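Local structure of monomethylamine methyltransferase MtmB1 (Methanosarcina barkeri, 1NTH) at residues Met145-Glu150 and Met381-Met386; Glu427-Lys432 and Glu438-Val443. The protein transfers the methyl group of monomethylamine to the corrinoid cofactor of its partner protein MtmC, a step in methanogenesis from methylamine. All coordinates share one frame; numbering follows the deposited sequence. Where two conformers were deposited one is given.

Contact 1: residues Met145-Glu150 and Met381-Met386; sequences MSYALE and MEARMM
Y147 meets A383 at the edge of its ring. Its CD2 lies 3.7 Å from A383 CB, and CE2 of the same edge is also near. The methyl group sits close to the ring plane. Y147 OH reaches water 1 at 2.6 Å, and the water lies in the ring plane. Water 1 is also 3.0 Å from E382 OE1, so it bridges the phenol and the carboxylate. S369 OG holds E382 OE1 as well.

E150, three residues on, carries the second half of the contact. Its CG is anti to its carbonyl carbon (chi1 -68°), and the chain bends at chi2, which brings the carboxylate to R384. The two side chains cross at about a right angle. R384 grips E150 side-on in a two-pronged salt bridge. R384 NE binds E150 OE1 at 2.8 Å, from above the carboxylate plane. R384 NH2 binds E150 OE2 at 2.9 Å on its syn lone pair, and this bond is the straighter one (162° at the hydrogen). M381 SD lies over the centre of the guanidinium, 3.4 Å above its plane. F3 of the second subunit makes a cation-pi contact with R384, and the backbone oxygens of F3 and R4 of that subunit accept hydrogen bonds from it. In place of R384, a leucine would probably leave the buried E150 carboxylate without this salt bridge and the oxygens of F3 and R4 of the second subunit without these donors.

The contact joins segment 145-150, on helix 140-148, to helix 380-393. Helix 380-393 follows strand 363-366, and helix 140-148 comes after strand 125-128 with the short strand 134-135 between; 125-128 and 363-366 pair in parallel in the TIM-barrel sheet. Helix 438-454 packs on M381, R384 and M385.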
ATOM      1  N   MET A 145     -24.855  -7.274  -9.094  1.00 16.79           N
ATOM      2  CA  MET A 145     -24.169  -7.494 -10.360  1.00 17.21           C
ATOM      3  C   MET A 145     -25.039  -6.998 -11.509  1.00 17.43           C
ATOM      4  O   MET A 145     -24.526  -6.564 -12.538  1.00 16.99           O
ATOM      5  CB  MET A 145     -23.829  -8.978 -10.547  0.60 18.51           C
ATOM      6  CG  MET A 145     -22.607  -9.205 -11.428  0.60 19.36           C
ATOM      7  SD  MET A 145     -22.223 -10.940 -11.737  0.60 22.44           S
ATOM      8  CE  MET A 145     -22.075 -11.578 -10.071  0.60 24.62           C
ATOM      9  N   SER A 146     -26.358  -7.064 -11.341  1.00 17.16           N
ATOM     10  CA  SER A 146     -27.254  -6.625 -12.404  1.00 17.77           C
ATOM     11  C   SER A 146     -27.089  -5.140 -12.713  1.00 16.96           C
ATOM     12  O   SER A 146     -27.502  -4.675 -13.774  1.00 18.23           O
ATOM     13  CB  SER A 146     -28.720  -6.941 -12.065  1.00 17.75           C
ATOM     14  OG  SER A 146     -29.267  -6.034 -11.124  1.00 18.37           O
ATOM     15  N   TYR A 147     -26.487  -4.395 -11.789  1.00 15.89           N
ATOM     16  CA  TYR A 147     -26.251  -2.975 -12.013  1.00 14.70           C
ATOM     17  C   TYR A 147     -24.853  -2.770 -12.578  1.00 14.27           C
ATOM     18  O   TYR A 147     -24.665  -1.991 -13.513  1.00 14.86           O
ATOM     19  CB  TYR A 147     -26.391  -2.175 -10.716  1.00 15.28           C
ATOM     20  CG  TYR A 147     -27.778  -2.224 -10.130  1.00 14.61           C
ATOM     21  CD1 TYR A 147     -28.166  -3.275  -9.304  1.00 15.48           C
ATOM     22  CD2 TYR A 147     -28.709  -1.222 -10.411  1.00 15.98           C
ATOM     23  CE1 TYR A 147     -29.447  -3.329  -8.765  1.00 16.38           C
ATOM     24  CE2 TYR A 147     -29.995  -1.267  -9.880  1.00 16.13           C
ATOM     25  CZ  TYR A 147     -30.355  -2.320  -9.056  1.00 17.32           C
ATOM     26  OH  TYR A 147     -31.612  -2.360  -8.496  1.00 17.33           O
ATOM     27  N   ALA A 148     -23.878  -3.484 -12.017  1.00 14.75           N
ATOM     28  CA  ALA A 148     -22.496  -3.361 -12.478  1.00 15.02           C
ATOM     29  C   ALA A 148     -22.354  -3.808 -13.928  1.00 15.47           C
ATOM     30  O   ALA A 148     -21.502  -3.305 -14.651  1.00 15.85           O
ATOM     31  CB  ALA A 148     -21.566  -4.180 -11.587  1.00 14.46           C
ATOM     32  N   LEU A 149     -23.196  -4.749 -14.346  1.00 15.45           N
ATOM     33  CA  LEU A 149     -23.155  -5.248 -15.720  1.00 16.35           C
ATOM     34  C   LEU A 149     -23.704  -4.240 -16.731  1.00 18.20           C
ATOM     35  O   LEU A 149     -23.512  -4.399 -17.935  1.00 20.35           O
ATOM     36  CB  LEU A 149     -23.934  -6.565 -15.825  1.00 16.47           C
ATOM     37  CG  LEU A 149     -23.260  -7.785 -15.188  1.00 15.94           C
ATOM     38  CD1 LEU A 149     -24.242  -8.947 -15.118  1.00 18.82           C
ATOM     39  CD2 LEU A 149     -22.021  -8.164 -15.995  1.00 19.33           C
ATOM     40  N   GLU A 150     -24.391  -3.211 -16.240  1.00 16.08           N
ATOM     41  CA  GLU A 150     -24.951  -2.179 -17.111  1.00 16.89           C
ATOM     42  C   GLU A 150     -23.922  -1.076 -17.349  1.00 16.27           C
ATOM     43  O   GLU A 150     -23.473  -0.432 -16.402  1.00 17.23           O
ATOM     44  CB  GLU A 150     -26.198  -1.557 -16.468  1.00 17.41           C
ATOM     45  CG  GLU A 150     -27.404  -2.478 -16.353  1.00 19.54           C
ATOM     46  CD  GLU A 150     -27.958  -2.888 -17.706  1.00 21.98           C
ATOM     47  OE1 GLU A 150     -27.876  -2.074 -18.651  1.00 22.30           O
ATOM     48  OE2 GLU A 150     -28.490  -4.015 -17.820  1.00 22.51           O
ATOM     49  N   MET A 381     -32.315  -3.078 -14.581  1.00 17.07           N
ATOM     50  CA  MET A 381     -33.078  -2.552 -15.712  1.00 18.28           C
ATOM     51  C   MET A 381     -33.617  -1.153 -15.434  1.00 17.44           C
ATOM     52  O   MET A 381     -33.652  -0.313 -16.330  1.00 18.78           O
ATOM     53  CB  MET A 381     -34.243  -3.485 -16.064  1.00 20.31           C
ATOM     54  CG  MET A 381     -33.835  -4.733 -16.832  1.00 21.82           C
ATOM     55  SD  MET A 381     -33.225  -4.378 -18.504  1.00 25.25           S
ATOM     56  CE  MET A 381     -34.756  -4.470 -19.454  1.00 24.78           C
ATOM     57  N   GLU A 382     -34.041  -0.899 -14.200  1.00 17.10           N
ATOM     58  CA  GLU A 382     -34.561   0.420 -13.861  1.00 17.23           C
ATOM     59  C   GLU A 382     -33.448   1.467 -13.929  1.00 16.26           C
ATOM     60  O   GLU A 382     -33.681   2.606 -14.339  1.00 17.63           O
ATOM     61  CB  GLU A 382     -35.198   0.408 -12.466  1.00 17.92           C
ATOM     62  CG  GLU A 382     -36.393  -0.539 -12.343  1.00 20.54           C
ATOM     63  CD  GLU A 382     -36.047  -1.827 -11.616  1.00 21.67           C
ATOM     64  OE1 GLU A 382     -35.735  -1.760 -10.407  1.00 22.81           O
ATOM     65  OE2 GLU A 382     -36.083  -2.904 -12.252  1.00 24.10           O
ATOM     66  N   ALA A 383     -32.242   1.078 -13.530  1.00 17.01           N
ATOM     67  CA  ALA A 383     -31.102   1.988 -13.573  1.00 16.61           C
ATOM     68  C   ALA A 383     -30.698   2.245 -15.023  1.00 16.70           C
ATOM     69  O   ALA A 383     -30.222   3.329 -15.361  1.00 16.15           O
ATOM     70  CB  ALA A 383     -29.925   1.398 -12.794  1.00 17.03           C
ATOM     71  N   ARG A 384     -30.875   1.244 -15.881  1.00 17.27           N
ATOM     72  CA  ARG A 384     -30.536   1.414 -17.287  1.00 17.57           C
ATOM     73  C   ARG A 384     -31.429   2.502 -17.887  1.00 17.85           C
ATOM     74  O   ARG A 384     -30.958   3.367 -18.623  1.00 17.33           O
ATOM     75  CB  ARG A 384     -30.739   0.108 -18.065  1.00 17.85           C
ATOM     76  CG  ARG A 384     -30.390   0.236 -19.544  1.00 19.03           C
ATOM     77  CD  ARG A 384     -30.940  -0.919 -20.366  1.00 19.46           C
ATOM     78  NE  ARG A 384     -30.350  -2.203 -20.003  1.00 19.52           N
ATOM     79  CZ  ARG A 384     -30.649  -3.352 -20.599  1.00 20.77           C
ATOM     80  NH1 ARG A 384     -31.532  -3.374 -21.591  1.00 21.13           N
ATOM     81  NH2 ARG A 384     -30.067  -4.479 -20.209  1.00 19.91           N
ATOM     82  N   MET A 385     -32.721   2.457 -17.568  1.00 17.74           N
ATOM     83  CA  MET A 385     -33.646   3.453 -18.092  1.00 18.75           C
ATOM     84  C   MET A 385     -33.285   4.829 -17.543  1.00 18.49           C
ATOM     85  O   MET A 385     -33.285   5.821 -18.273  1.00 17.12           O
ATOM     86  CB  MET A 385     -35.086   3.104 -17.711  1.00 20.41           C
ATOM     87  CG  MET A 385     -36.127   4.047 -18.313  1.00 23.01           C
ATOM     88  SD  MET A 385     -36.148   4.022 -20.130  1.00 27.04           S
ATOM     89  CE  MET A 385     -37.214   2.617 -20.423  1.00 24.75           C
ATOM     90  N   MET A 386     -32.975   4.880 -16.250  1.00 17.93           N
ATOM     91  CA  MET A 386     -32.602   6.130 -15.600  1.00 18.52           C
ATOM     92  C   MET A 386     -31.426   6.751 -16.356  1.00 17.71           C
ATOM     93  O   MET A 386     -31.415   7.953 -16.631  1.00 18.05           O
ATOM     94  CB  MET A 386     -32.227   5.857 -14.136  1.00 19.54           C
ATOM     95  CG  MET A 386     -31.848   7.086 -13.321  1.00 21.19           C
ATOM     96  SD  MET A 386     -31.536   6.686 -11.576  1.00 22.18           S
ATOM     97  CE  MET A 386     -29.920   5.909 -11.678  1.00 21.92           C
TER
HETATM   98  O   HOH W   1     -33.257  -0.470  -9.302  1.00 18.10           O

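Contact 2: residues Glu427-Lys432 and Glu438-Val443; sequences ECYDVK and EEYMQV
C428 O and Y440 N both hydrogen-bond to T437 OG1. The hydroxyl thus ties the end of helix 425-428 to the first turn of helix 438-454. Between the two helices runs a short beta hairpin, with strand 429-430 antiparallel to strand 435-436. The contact closes this unit near the C-terminus, a beta hairpin flanked by helices 425-428 and 438-454.

No hydrogen bond passes directly between the two segments. They meet through C428, Y429 and Y440. C428 and Y440 make a Cys sulfur-aromatic contact. The sulfur stands 4.6 Å from the centroid of the Y440 ring and 63° off the ring normal, so the approach is oblique. C428 SG takes the position between its own backbone N and carbonyl carbon (chi1 59°), which brings the sulfur to CD2 and CE2 of Y440; C428 CB also lies 3.7 Å from Y440 CD2. Y429 adds a looser touch, with its CE1 4.2 Å from Y440 CD2.

The hydroxyl of Y440 has its partner outside these two segments. Y440 OH hydrogen-bonds to E382 OE2 in helix 380-393, which probably holds the ring in its place beside the cysteine. M381 of that helix packs on both Y429 and Y440, and F425 meets the ring of Y429. Across the contact itself, the nearest approach is C428 SG to Y440 CD2 at 3.6 Å, with Y440 CE2 almost as close to the sulfur.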
ATOM      1  N   GLU A 427     -37.936 -13.103 -10.425  1.00 24.20           N
ATOM      2  CA  GLU A 427     -39.027 -13.302 -11.372  1.00 26.11           C
ATOM      3  C   GLU A 427     -38.827 -12.665 -12.744  1.00 26.14           C
ATOM      4  O   GLU A 427     -39.310 -13.196 -13.743  1.00 28.21           O
ATOM      5  CB  GLU A 427     -40.342 -12.792 -10.767  1.00 27.78           C
ATOM      6  CG  GLU A 427     -40.720 -13.457  -9.453  1.00 32.78           C
ATOM      7  CD  GLU A 427     -42.012 -12.913  -8.863  1.00 36.39           C
ATOM      8  OE1 GLU A 427     -42.101 -11.689  -8.622  1.00 34.53           O
ATOM      9  OE2 GLU A 427     -42.941 -13.715  -8.636  1.00 40.54           O
ATOM     10  N   CYS A 428     -38.128 -11.534 -12.809  1.00 24.49           N
ATOM     11  CA  CYS A 428     -37.929 -10.878 -14.100  1.00 24.00           C
ATOM     12  C   CYS A 428     -36.504 -10.951 -14.641  1.00 23.26           C
ATOM     13  O   CYS A 428     -36.173 -10.303 -15.635  1.00 23.44           O
ATOM     14  CB  CYS A 428     -38.402  -9.424 -14.038  1.00 24.87           C
ATOM     15  SG  CYS A 428     -37.586  -8.400 -12.806  1.00 26.28           S
ATOM     16  N   TYR A 429     -35.668 -11.745 -13.980  1.00 23.19           N
ATOM     17  CA  TYR A 429     -34.287 -11.956 -14.404  1.00 22.92           C
ATOM     18  C   TYR A 429     -33.974 -13.440 -14.327  1.00 24.16           C
ATOM     19  O   TYR A 429     -34.591 -14.176 -13.554  1.00 24.07           O
ATOM     20  CB  TYR A 429     -33.289 -11.246 -13.476  1.00 21.76           C
ATOM     21  CG  TYR A 429     -32.809  -9.888 -13.930  1.00 19.50           C
ATOM     22  CD1 TYR A 429     -33.670  -8.794 -13.946  1.00 19.83           C
ATOM     23  CD2 TYR A 429     -31.479  -9.689 -14.312  1.00 19.76           C
ATOM     24  CE1 TYR A 429     -33.226  -7.533 -14.325  1.00 21.00           C
ATOM     25  CE2 TYR A 429     -31.022  -8.429 -14.696  1.00 18.74           C
ATOM     26  CZ  TYR A 429     -31.902  -7.356 -14.697  1.00 20.15           C
ATOM     27  OH  TYR A 429     -31.465  -6.101 -15.053  1.00 20.63           O
ATOM     28  N   ASP A 430     -33.023 -13.877 -15.142  1.00 25.92           N
ATOM     29  CA  ASP A 430     -32.550 -15.252 -15.096  1.00 27.56           C
ATOM     30  C   ASP A 430     -31.395 -15.091 -14.112  1.00 27.52           C
ATOM     31  O   ASP A 430     -30.318 -14.622 -14.479  1.00 27.82           O
ATOM     32  CB  ASP A 430     -32.084 -15.715 -16.476  0.50 29.26           C
ATOM     33  CG  ASP A 430     -33.239 -15.862 -17.455  0.50 30.92           C
ATOM     34  OD1 ASP A 430     -34.249 -16.506 -17.093  0.50 31.88           O
ATOM     35  OD2 ASP A 430     -33.144 -15.339 -18.584  0.50 33.07           O
ATOM     36  N   VAL A 431     -31.638 -15.451 -12.856  1.00 27.19           N
ATOM     37  CA  VAL A 431     -30.644 -15.302 -11.794  1.00 28.15           C
ATOM     38  C   VAL A 431     -29.264 -15.899 -12.062  1.00 29.10           C
ATOM     39  O   VAL A 431     -28.250 -15.297 -11.709  1.00 29.77           O
ATOM     40  CB  VAL A 431     -31.172 -15.884 -10.462  1.00 28.52           C
ATOM     41  CG1 VAL A 431     -30.128 -15.721  -9.367  1.00 28.93           C
ATOM     42  CG2 VAL A 431     -32.463 -15.182 -10.070  1.00 28.89           C
ATOM     43  N   LYS A 432     -29.221 -17.073 -12.678  1.00 29.26           N
ATOM     44  CA  LYS A 432     -27.948 -17.731 -12.952  1.00 29.94           C
ATOM     45  C   LYS A 432     -26.991 -16.927 -13.827  1.00 28.92           C
ATOM     46  O   LYS A 432     -25.788 -16.891 -13.566  1.00 29.92           O
ATOM     47  CB  LYS A 432     -28.202 -19.111 -13.566  1.00 32.47           C
ATOM     48  CG  LYS A 432     -28.686 -20.133 -12.545  1.00 37.79           C
ATOM     49  CD  LYS A 432     -29.045 -21.474 -13.169  1.00 41.30           C
ATOM     50  CE  LYS A 432     -30.372 -21.412 -13.909  1.00 44.66           C
ATOM     51  NZ  LYS A 432     -30.827 -22.765 -14.347  1.00 47.08           N
ATOM     52  N   GLU A 438     -37.069 -11.875 -21.427  1.00 26.05           N
ATOM     53  CA  GLU A 438     -37.574 -11.237 -22.634  1.00 27.69           C
ATOM     54  C   GLU A 438     -38.782 -10.386 -22.263  1.00 26.54           C
ATOM     55  O   GLU A 438     -39.033  -9.345 -22.869  1.00 26.93           O
ATOM     56  CB  GLU A 438     -37.967 -12.294 -23.670  1.00 30.58           C
ATOM     57  CG  GLU A 438     -36.781 -12.960 -24.352  0.50 33.13           C
ATOM     58  CD  GLU A 438     -37.195 -14.117 -25.238  0.50 35.26           C
ATOM     59  OE1 GLU A 438     -38.343 -14.106 -25.734  0.50 37.12           O
ATOM     60  OE2 GLU A 438     -36.370 -15.032 -25.451  0.50 36.60           O
ATOM     61  N   GLU A 439     -39.524 -10.835 -21.256  1.00 26.02           N
ATOM     62  CA  GLU A 439     -40.696 -10.107 -20.792  1.00 27.25           C
ATOM     63  C   GLU A 439     -40.299  -8.696 -20.366  1.00 26.75           C
ATOM     64  O   GLU A 439     -40.923  -7.716 -20.769  1.00 26.02           O
ATOM     65  CB  GLU A 439     -41.339 -10.824 -19.605  1.00 30.62           C
ATOM     66  CG  GLU A 439     -42.600 -10.147 -19.089  1.00 36.57           C
ATOM     67  CD  GLU A 439     -43.076 -10.723 -17.769  1.00 40.42           C
ATOM     68  OE1 GLU A 439     -43.156 -11.964 -17.650  1.00 44.04           O
ATOM     69  OE2 GLU A 439     -43.378  -9.934 -16.848  1.00 44.12           O
ATOM     70  N   TYR A 440     -39.256  -8.595 -19.548  1.00 25.40           N
ATOM     71  CA  TYR A 440     -38.806  -7.290 -19.077  1.00 23.40           C
ATOM     72  C   TYR A 440     -38.319  -6.441 -20.247  1.00 22.06           C
ATOM     73  O   TYR A 440     -38.601  -5.246 -20.322  1.00 21.95           O
ATOM     74  CB  TYR A 440     -37.676  -7.436 -18.049  1.00 22.48           C
ATOM     75  CG  TYR A 440     -37.610  -6.285 -17.060  1.00 21.53           C
ATOM     76  CD1 TYR A 440     -38.130  -5.030 -17.384  1.00 21.98           C
ATOM     77  CD2 TYR A 440     -37.040  -6.453 -15.797  1.00 21.69           C
ATOM     78  CE1 TYR A 440     -38.092  -3.972 -16.476  1.00 22.27           C
ATOM     79  CE2 TYR A 440     -36.995  -5.396 -14.877  1.00 20.56           C
ATOM     80  CZ  TYR A 440     -37.525  -4.163 -15.226  1.00 22.26           C
ATOM     81  OH  TYR A 440     -37.509  -3.122 -14.323  1.00 22.92           O
ATOM     82  N   MET A 441     -37.581  -7.057 -21.161  1.00 22.82           N
ATOM     83  CA  MET A 441     -37.068  -6.336 -22.315  1.00 23.32           C
ATOM     84  C   MET A 441     -38.207  -5.737 -23.136  1.00 24.21           C
ATOM     85  O   MET A 441     -38.090  -4.627 -23.656  1.00 22.59           O
ATOM     86  CB  MET A 441     -36.215  -7.269 -23.173  1.00 24.33           C
ATOM     87  CG  MET A 441     -34.912  -7.671 -22.496  1.00 25.59           C
ATOM     88  SD  MET A 441     -34.031  -8.989 -23.347  1.00 29.82           S
ATOM     89  CE  MET A 441     -33.463  -8.135 -24.795  1.00 27.60           C
ATOM     90  N   GLN A 442     -39.313  -6.469 -23.238  1.00 24.47           N
ATOM     91  CA  GLN A 442     -40.470  -5.991 -23.990  1.00 26.40           C
ATOM     92  C   GLN A 442     -41.124  -4.818 -23.267  1.00 25.35           C
ATOM     93  O   GLN A 442     -41.546  -3.848 -23.898  1.00 25.21           O
ATOM     94  CB  GLN A 442     -41.487  -7.120 -24.178  1.00 28.59           C
ATOM     95  CG  GLN A 442     -41.028  -8.229 -25.115  1.00 33.11           C
ATOM     96  CD  GLN A 442     -42.035  -9.362 -25.219  0.50 33.61           C
ATOM     97  OE1 GLN A 442     -43.217  -9.184 -24.931  0.50 35.11           O
ATOM     98  NE2 GLN A 442     -41.569 -10.531 -25.647  0.50 35.27           N
ATOM     99  N   VAL A 443     -41.205  -4.910 -21.943  1.00 23.82           N
ATOM    100  CA  VAL A 443     -41.790  -3.844 -21.136  1.00 22.95           C
ATOM    101  C   VAL A 443     -40.933  -2.590 -21.295  1.00 22.55           C
ATOM    102  O   VAL A 443     -41.448  -1.482 -21.445  1.00 22.35           O
ATOM    103  CB  VAL A 443     -41.840  -4.240 -19.641  1.00 23.78           C
ATOM    104  CG1 VAL A 443     -42.250  -3.046 -18.790  1.00 23.64           C
ATOM    105  CG2 VAL A 443     -42.825  -5.381 -19.440  1.00 24.30           C
TER

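In the fold
The centres of contact 1 and contact 2 lie about 13 Å apart, on the same side of the chain's centre. They come in series along the chain: contact 1 closes before contact 2 opens. Helix 380-393 joins them. It packs on helix 140-148 in contact 1, and its first turn, M381 and E382, faces the tyrosines of contact 2. These two residues bridge the contacts, and S146 also touches Y429. The hairpin and helix 438-454 lie against the outer helices of the TIM barrel, close to where the second subunit packs in this hexamer.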